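Local coordinates for protein probable endonuclease 4 (PDB 4HNO) that probably cleaves phosphodiester bonds at apurinic or apyrimidinic sites in DNA, leaving a 3'-hydroxyl and a 5'-terminal sugar phosphate, as a metal-dependent repair endonuclease, at residues A[30-34]-A[260-264]; A[181-187]-A[220-226]; A[198-202]-A[249-255]. All coordinates share one frame; numbering follows the deposited sequence. Where two conformers were deposited one is given.

Interaction 1 (A[30-34]-A[260-264]); sequences NSFQI and WILET. With MN (manganese (II) ion), chain E.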
# COMPACT_ATOMS: atom_id res chain seq x y z
N ASN A 30 12.63 6.37 -6.74
CA ASN A 30 12.19 7.76 -6.61
C ASN A 30 10.88 7.83 -5.82
O ASN A 30 10.23 8.87 -5.82
CB ASN A 30 12.05 8.42 -7.99
CG ASN A 30 11.04 7.71 -8.87
OD1 ASN A 30 10.23 6.93 -8.40
ND2 ASN A 30 11.11 7.98 -10.15
N SER A 31 10.56 6.74 -5.12
CA SER A 31 9.35 6.58 -4.35
C SER A 31 9.69 5.66 -3.18
O SER A 31 10.66 4.91 -3.25
CB SER A 31 8.28 5.89 -5.21
OG SER A 31 8.04 6.58 -6.42
N PHE A 32 8.88 5.65 -2.12
CA PHE A 32 9.10 4.70 -1.05
C PHE A 32 7.87 4.54 -0.19
O PHE A 32 6.99 5.41 -0.18
CB PHE A 32 10.30 5.08 -0.14
CG PHE A 32 10.17 6.41 0.56
CD1 PHE A 32 9.42 6.55 1.70
CD2 PHE A 32 10.87 7.51 0.10
CE1 PHE A 32 9.35 7.76 2.36
CE2 PHE A 32 10.80 8.72 0.74
CZ PHE A 32 10.05 8.85 1.88
N GLN A 33 7.86 3.44 0.55
CA GLN A 33 6.91 3.22 1.64
C GLN A 33 7.71 2.92 2.90
O GLN A 33 8.75 2.28 2.83
CB GLN A 33 5.97 2.07 1.30
CG GLN A 33 4.96 1.73 2.39
CD GLN A 33 4.02 0.65 1.90
OE1 GLN A 33 2.93 0.93 1.42
NE2 GLN A 33 4.49 -0.58 1.99
N ILE A 34 7.20 3.38 4.04
CA ILE A 34 7.80 3.13 5.34
C ILE A 34 6.71 2.81 6.34
O ILE A 34 5.58 3.24 6.20
CB ILE A 34 8.60 4.34 5.85
CG1 ILE A 34 7.82 5.64 5.69
CG2 ILE A 34 9.92 4.45 5.09
CD1 ILE A 34 8.36 6.83 6.51
N TRP A 260 5.01 2.44 -8.16
CA TRP A 260 5.17 1.00 -7.96
C TRP A 260 6.11 0.80 -6.78
O TRP A 260 7.27 1.18 -6.84
CB TRP A 260 5.78 0.34 -9.20
CG TRP A 260 4.99 0.52 -10.45
CD1 TRP A 260 3.72 0.99 -10.57
CD2 TRP A 260 5.45 0.25 -11.79
NE1 TRP A 260 3.36 1.03 -11.89
CE2 TRP A 260 4.41 0.58 -12.66
CE3 TRP A 260 6.65 -0.22 -12.32
CZ2 TRP A 260 4.52 0.48 -14.05
CZ3 TRP A 260 6.76 -0.34 -13.70
CH2 TRP A 260 5.70 0.01 -14.54
N ILE A 261 5.59 0.20 -5.71
CA ILE A 261 6.34 0.02 -4.48
C ILE A 261 6.51 -1.48 -4.24
O ILE A 261 5.55 -2.22 -4.03
CB ILE A 261 5.60 0.66 -3.29
CG1 ILE A 261 5.50 2.17 -3.46
CG2 ILE A 261 6.27 0.27 -1.98
CD1 ILE A 261 6.81 2.91 -3.48
N LEU A 262 7.76 -1.93 -4.25
CA LEU A 262 8.10 -3.32 -4.00
C LEU A 262 7.93 -3.68 -2.54
O LEU A 262 8.45 -2.99 -1.66
CB LEU A 262 9.55 -3.56 -4.38
CG LEU A 262 9.94 -3.32 -5.83
CD1 LEU A 262 11.43 -3.12 -5.93
CD2 LEU A 262 9.48 -4.46 -6.69
N GLU A 263 7.25 -4.80 -2.28
CA GLU A 263 7.20 -5.42 -0.95
C GLU A 263 7.68 -6.86 -1.09
O GLU A 263 7.19 -7.78 -0.43
CB GLU A 263 5.82 -5.37 -0.33
CG GLU A 263 5.17 -4.01 -0.30
CD GLU A 263 3.78 -4.10 0.24
OE1 GLU A 263 2.98 -4.88 -0.36
OE2 GLU A 263 3.46 -3.43 1.25
N THR A 264 8.65 -7.06 -1.95
CA THR A 264 9.12 -8.38 -2.29
C THR A 264 10.12 -8.83 -1.22
O THR A 264 10.62 -8.02 -0.44
CB THR A 264 9.74 -8.37 -3.68
OG1 THR A 264 10.71 -7.32 -3.70
CG2 THR A 264 8.72 -8.11 -4.76
MN MN E . 0.90 -4.81 -0.03
O HOH W 1 1.12 -4.94 1.91
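Ser31 turns its CB toward strand 260-262 and meets the end of the Ile261 side chain, with Ser31 CB 3.7 Å from Ile261 CD1. Its hydroxyl turns to the preceding residue: Ser31 OG donates to Asn30 OD1 over 3.0 Å, and the same amide oxygen accepts from Ile7 N. At Phe32 the backbone alone takes part. Ile261 CD1 lies 3.7 Å from Phe32 N, while the phenyl group leaves on the other face of the strand to pack on Val20 and Thr24 of helix 20-26. The two segments are not hydrogen-bonded neighbours in the TIM barrel; strand 7-10 runs between them and pairs with both, and their axes, 7.0 Å apart at closest approach, are inclined by 49°. The contact is therefore made mostly by side chains that face the barrel interior, with Met216 of strand 214-222 packing on both Gln33 and Ile261. Gln33 touches Ile261 through its first side-chain carbon, CB lying 3.8 Å from Ile261 CG2. From there the carbon chain is extended, CG anti to the backbone N (chi1 179°), which carries the amide to the metal site. Gln33 NE2 donates to Glu263 OE2 over 3.1 Å, with the acceptor in the amide plane but the donor on the anti side of the carboxylate and somewhat out of its plane. Glu263 OE1 binds manganese at 2.1 Å in a site shared with Glu147, Asp181 and His218, and the second-shell amide reaches another of these ligands through Gln33 OE1, hydrogen-bonded to His218 NE2.

Interaction 2 (A[181-187]-A[220-226]); sequences DTCHGFD and NDSKYPL. With MN (manganese (II) ion), chain E; MN (manganese (II) ion), chain C.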
# COMPACT_ATOMS: atom_id res chain seq x y z
N ASP A 181 -2.40 -4.06 -4.57
CA ASP A 181 -1.29 -4.98 -4.38
C ASP A 181 -1.44 -6.13 -5.38
O ASP A 181 -2.45 -6.85 -5.38
CB ASP A 181 -1.28 -5.47 -2.93
CG ASP A 181 -0.11 -6.37 -2.60
OD1 ASP A 181 0.60 -6.10 -1.59
OD2 ASP A 181 0.13 -7.35 -3.35
N THR A 182 -0.46 -6.27 -6.25
CA THR A 182 -0.55 -7.25 -7.32
C THR A 182 -0.56 -8.69 -6.82
O THR A 182 -1.16 -9.54 -7.47
CB THR A 182 0.58 -7.05 -8.35
OG1 THR A 182 1.85 -7.17 -7.74
CG2 THR A 182 0.50 -5.70 -9.01
N CYS A 183 0.14 -8.99 -5.73
CA CYS A 183 0.14 -10.35 -5.20
C CYS A 183 -1.19 -10.66 -4.55
O CYS A 183 -1.82 -11.69 -4.81
CB CYS A 183 1.30 -10.56 -4.23
SG CYS A 183 1.37 -12.23 -3.54
N HIS A 184 -1.66 -9.75 -3.69
CA HIS A 184 -2.95 -9.96 -3.07
C HIS A 184 -4.04 -10.11 -4.13
O HIS A 184 -4.94 -10.95 -4.01
CB HIS A 184 -3.30 -8.82 -2.13
CG HIS A 184 -2.32 -8.66 -1.00
ND1 HIS A 184 -2.28 -7.53 -0.21
CD2 HIS A 184 -1.31 -9.44 -0.55
CE1 HIS A 184 -1.31 -7.65 0.68
NE2 HIS A 184 -0.69 -8.79 0.49
N GLY A 185 -3.96 -9.28 -5.17
CA GLY A 185 -4.94 -9.34 -6.23
C GLY A 185 -4.85 -10.66 -7.00
O GLY A 185 -5.87 -11.28 -7.31
N PHE A 186 -3.64 -11.07 -7.34
CA PHE A 186 -3.45 -12.33 -8.07
C PHE A 186 -3.99 -13.51 -7.26
O PHE A 186 -4.67 -14.40 -7.79
CB PHE A 186 -1.97 -12.51 -8.37
CG PHE A 186 -1.66 -13.49 -9.47
CD1 PHE A 186 -2.05 -13.25 -10.78
CD2 PHE A 186 -0.93 -14.63 -9.20
CE1 PHE A 186 -1.69 -14.11 -11.78
CE2 PHE A 186 -0.58 -15.49 -10.22
CZ PHE A 186 -0.97 -15.22 -11.50
N ASP A 187 -3.73 -13.50 -5.95
CA ASP A 187 -4.28 -14.48 -5.03
C ASP A 187 -5.79 -14.57 -5.12
O ASP A 187 -6.36 -15.64 -4.88
CB ASP A 187 -3.99 -14.07 -3.58
CG ASP A 187 -2.70 -14.58 -2.99
OD1 ASP A 187 -2.12 -15.59 -3.45
OD2 ASP A 187 -2.31 -13.97 -1.96
N ASN A 220 4.38 -6.77 -6.34
CA ASN A 220 4.81 -8.02 -5.74
C ASN A 220 4.50 -9.18 -6.69
O ASN A 220 3.37 -9.31 -7.15
CB ASN A 220 4.03 -8.28 -4.45
CG ASN A 220 4.32 -7.25 -3.37
OD1 ASN A 220 5.49 -6.92 -3.14
ND2 ASN A 220 3.27 -6.76 -2.73
N ASP A 221 5.49 -10.02 -6.99
CA ASP A 221 5.15 -11.28 -7.63
C ASP A 221 4.53 -12.17 -6.54
O ASP A 221 4.43 -11.79 -5.37
CB ASP A 221 6.41 -11.87 -8.31
CG ASP A 221 6.11 -12.71 -9.55
OD1 ASP A 221 5.07 -13.39 -9.56
OD2 ASP A 221 6.96 -12.71 -10.48
N SER A 222 4.11 -13.36 -6.95
CA SER A 222 3.49 -14.32 -6.05
C SER A 222 4.20 -15.66 -6.07
O SER A 222 4.55 -16.17 -7.13
CB SER A 222 2.02 -14.55 -6.40
OG SER A 222 1.48 -15.46 -5.46
N LYS A 223 4.37 -16.24 -4.89
CA LYS A 223 4.89 -17.60 -4.78
C LYS A 223 3.89 -18.65 -5.27
O LYS A 223 4.27 -19.80 -5.42
CB LYS A 223 5.32 -17.90 -3.35
CG LYS A 223 6.60 -17.19 -2.97
CD LYS A 223 7.20 -17.66 -1.68
CE LYS A 223 8.54 -16.98 -1.43
NZ LYS A 223 9.65 -17.61 -2.22
N TYR A 224 2.64 -18.25 -5.49
CA TYR A 224 1.57 -19.20 -5.79
C TYR A 224 0.81 -18.79 -7.03
O TYR A 224 0.85 -17.64 -7.47
CB TYR A 224 0.62 -19.34 -4.59
CG TYR A 224 1.29 -20.00 -3.40
CD1 TYR A 224 1.95 -19.24 -2.44
CD2 TYR A 224 1.31 -21.36 -3.26
CE1 TYR A 224 2.60 -19.82 -1.37
CE2 TYR A 224 1.98 -21.97 -2.19
CZ TYR A 224 2.62 -21.17 -1.24
OH TYR A 224 3.28 -21.72 -0.17
N PRO A 225 0.06 -19.74 -7.60
CA PRO A 225 -0.72 -19.45 -8.81
C PRO A 225 -1.89 -18.51 -8.57
O PRO A 225 -2.29 -18.21 -7.44
CB PRO A 225 -1.24 -20.83 -9.23
CG PRO A 225 -0.36 -21.81 -8.59
CD PRO A 225 0.08 -21.19 -7.30
N LEU A 226 -2.46 -18.08 -9.69
CA LEU A 226 -3.68 -17.30 -9.69
C LEU A 226 -4.72 -17.95 -8.81
O LEU A 226 -4.98 -19.14 -8.93
CB LEU A 226 -4.20 -17.20 -11.12
CG LEU A 226 -5.47 -16.39 -11.34
CD1 LEU A 226 -5.25 -14.92 -11.15
CD2 LEU A 226 -6.00 -16.67 -12.74
MN MN E . 0.90 -4.81 -0.03
MN MN C . 0.92 -9.58 1.52
O HOH W 2 -1.10 -15.94 -5.95
O HOH W 3 0.65 -15.59 -2.68
O HOH W 1 1.12 -4.94 1.91
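The C-terminal end of a TIM-barrel strand, where Asp181 leads into helix 182-187, carries metal ligands here, and segment 220-226 packs alongside. Asp181 divides its carboxylate: OD1 binds one manganese at 2.0 Å, whereas OD2 caps the helix, accepting from His184 N at 3.0 Å and more weakly from Cys183 N. Asn220 ND2 adds a weak bond, 3.3 Å to Asp181 OD2, while its amide oxygen takes the backbone N of Glu263. One turn into the helix, His184 NE2 binds a second manganese at 2.1 Å, together with Asp231 and His233. Thr182 OG1, set between its backbone N and carbonyl carbon (chi1 59°), donates to Asn220 O over 2.7 Å. Next to it Cys183 CB and Asn220 CB touch, and Cys183 SG leans on Ser222 CB. Farther along, Leu226 lies over a face of the Phe186 ring, CD1 4.0 Å from the centroid in a CH-pi contact. Ser222 OG accepts from Tyr224 N in an ST turn, and two waters bridge this hydroxyl to Asp187 OD1; Asp187 OD2 is held by Ser150 and the backbone N of Asp231. Strands 176-181 and 214-222, which lead into the two segments, are parallel neighbours in the sheet, with Cys183 and Asn220 against His233 of strand 233-234 and Thr182 against Phe246 of helix 242-250.

Interaction 3 (A[198-202]-A[249-255]); sequences VEALL and FFSFKEI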
# COMPACT_ATOMS: atom_id res chain seq x y z
N VAL A 198 -5.91 -7.07 -17.18
CA VAL A 198 -5.54 -5.72 -16.78
C VAL A 198 -6.63 -4.73 -17.18
O VAL A 198 -6.99 -3.85 -16.40
CB VAL A 198 -4.17 -5.29 -17.33
CG1 VAL A 198 -3.80 -3.90 -16.80
CG2 VAL A 198 -3.10 -6.30 -16.96
N GLU A 199 -7.18 -4.88 -18.38
CA GLU A 199 -8.26 -4.01 -18.81
C GLU A 199 -9.44 -4.12 -17.85
O GLU A 199 -10.03 -3.11 -17.47
CB GLU A 199 -8.67 -4.35 -20.24
CG GLU A 199 -7.62 -3.97 -21.27
CD GLU A 199 -7.84 -4.56 -22.64
OE1 GLU A 199 -8.66 -5.51 -22.79
OE2 GLU A 199 -7.18 -4.09 -23.59
N ALA A 200 -9.78 -5.34 -17.45
CA ALA A 200 -10.88 -5.56 -16.52
C ALA A 200 -10.61 -4.92 -15.17
O ALA A 200 -11.50 -4.32 -14.57
CB ALA A 200 -11.18 -7.05 -16.36
N LEU A 201 -9.37 -5.04 -14.70
CA LEU A 201 -8.97 -4.42 -13.43
C LEU A 201 -9.14 -2.90 -13.52
O LEU A 201 -9.71 -2.28 -12.62
CB LEU A 201 -7.53 -4.81 -13.12
CG LEU A 201 -6.91 -4.10 -11.92
CD1 LEU A 201 -7.66 -4.40 -10.65
CD2 LEU A 201 -5.46 -4.47 -11.81
N LEU A 202 -8.62 -2.31 -14.58
CA LEU A 202 -8.72 -0.86 -14.74
C LEU A 202 -10.17 -0.40 -14.86
O LEU A 202 -10.55 0.61 -14.28
CB LEU A 202 -7.90 -0.39 -15.94
CG LEU A 202 -6.38 -0.50 -15.76
CD1 LEU A 202 -5.67 -0.30 -17.08
CD2 LEU A 202 -5.89 0.49 -14.74
N PHE A 249 1.28 -6.06 -17.58
CA PHE A 249 0.81 -5.05 -16.62
C PHE A 249 1.49 -3.70 -16.87
O PHE A 249 0.82 -2.68 -16.89
CB PHE A 249 1.15 -5.58 -15.24
CG PHE A 249 0.61 -4.77 -14.09
CD1 PHE A 249 -0.75 -4.62 -13.88
CD2 PHE A 249 1.48 -4.27 -13.13
CE1 PHE A 249 -1.23 -3.95 -12.77
CE2 PHE A 249 1.00 -3.60 -12.02
CZ PHE A 249 -0.36 -3.46 -11.84
N PHE A 250 2.80 -3.72 -17.09
CA PHE A 250 3.57 -2.50 -17.26
C PHE A 250 3.22 -1.76 -18.54
O PHE A 250 3.52 -0.58 -18.67
CB PHE A 250 5.06 -2.80 -17.33
CG PHE A 250 5.68 -3.37 -16.07
CD1 PHE A 250 5.09 -3.25 -14.83
CD2 PHE A 250 6.90 -4.02 -16.17
CE1 PHE A 250 5.72 -3.78 -13.72
CE2 PHE A 250 7.52 -4.54 -15.07
CZ PHE A 250 6.93 -4.42 -13.84
N SER A 251 2.62 -2.46 -19.50
CA SER A 251 2.37 -1.87 -20.80
C SER A 251 1.25 -0.84 -20.79
O SER A 251 1.12 -0.06 -21.73
CB SER A 251 2.07 -2.96 -21.84
OG SER A 251 0.79 -3.52 -21.67
N PHE A 252 0.45 -0.81 -19.73
CA PHE A 252 -0.66 0.13 -19.63
C PHE A 252 -0.20 1.45 -19.06
O PHE A 252 0.37 1.51 -17.97
CB PHE A 252 -1.77 -0.47 -18.77
CG PHE A 252 -2.53 -1.55 -19.47
CD1 PHE A 252 -2.01 -2.83 -19.57
CD2 PHE A 252 -3.75 -1.28 -20.06
CE1 PHE A 252 -2.70 -3.82 -20.24
CE2 PHE A 252 -4.44 -2.27 -20.71
CZ PHE A 252 -3.91 -3.54 -20.81
N LYS A 253 -0.45 2.53 -19.79
CA LYS A 253 -0.06 3.85 -19.31
C LYS A 253 -0.75 4.20 -17.97
O LYS A 253 -0.15 4.88 -17.14
CB LYS A 253 -0.35 4.90 -20.37
CG LYS A 253 0.63 4.87 -21.55
CD LYS A 253 2.04 5.25 -21.11
CE LYS A 253 2.99 5.37 -22.29
NZ LYS A 253 4.41 5.33 -21.86
N GLU A 254 -1.98 3.73 -17.76
CA GLU A 254 -2.69 3.97 -16.51
C GLU A 254 -1.90 3.40 -15.33
O GLU A 254 -1.90 3.97 -14.24
CB GLU A 254 -4.09 3.35 -16.54
CG GLU A 254 -5.03 3.96 -17.57
CD GLU A 254 -4.98 3.26 -18.92
OE1 GLU A 254 -4.01 2.54 -19.23
OE2 GLU A 254 -5.95 3.44 -19.68
N ILE A 255 -1.25 2.27 -15.55
CA ILE A 255 -0.44 1.62 -14.53
C ILE A 255 0.89 2.36 -14.33
O ILE A 255 1.32 2.60 -13.21
CB ILE A 255 -0.24 0.14 -14.89
CG1 ILE A 255 -1.59 -0.61 -14.91
CG2 ILE A 255 0.75 -0.54 -13.97
CD1 ILE A 255 -2.33 -0.62 -13.60
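Val198 and Phe252 approach from opposite directions and overlap in the tightest part of this contact. Val198 CG1 sits over one face of the phenyl ring, 3.7 Å from its centroid and 19° off the normal, with CB of the same valine 3.6 Å from Phe252 CE1. Because CG1 is anti to the backbone N (chi1 -176°), the other branch, CG2, is left to approach Phe249. One helical turn on, Leu202 forks between partners: CD1 lies 3.7 Å from Phe252 CD2, and CD2 reaches Ile255 CD1 at 3.9 Å. These residues join helix 195-208 to the turn and short helix that follow helix 242-250, on the outer, helical layer of the TIM barrel, with Phe252 in the N-cap position of the shorter helix. Inward, toward the strands, the fit is buried but slacker. Val198 CG2 and Leu201 CD2 meet the edge of the Phe249 ring, at 4.2 Å from CD1 and 4.4 Å from CE1 respectively, while Ile255 CG2 of the ring's own segment covers one of its faces. That ring also packs on Ile217 and Leu219 of strand 214-222. The opposite, solvent-facing margin is formed by two partly exposed glutamates. Glu199 uses its carbon chain, with CG 3.6 Å from Phe252 CE2, and its carboxylate stands nearly perpendicular to the ring. Glu254 bends at chi2 (91°), which brings its OE1 back beside the ring edge and near Leu202 CD1.

In the fold
From the N terminus, the chain passes through strand 31-34 early and comes back near it only at 260-264, so interaction 1 closes a loop of some 225 residues that contains both other contacts. Within it, interaction 2 opens at 181-187 and interaction 3 at 198-202; interaction 2 closes at 220-226 before interaction 3 does at 249-255, so these two cross. Interaction 1 joins next-but-one strands on the barrel's inner side, interaction 2 joins the ends of adjacent strands at the metal site, and interaction 3 ties outer helices together. Interactions 1 and 2 share one manganese, Thr182 touches Phe249 between 2 and 3, and Trp260 NE1 bonds to Ile255 O between 1 and 3.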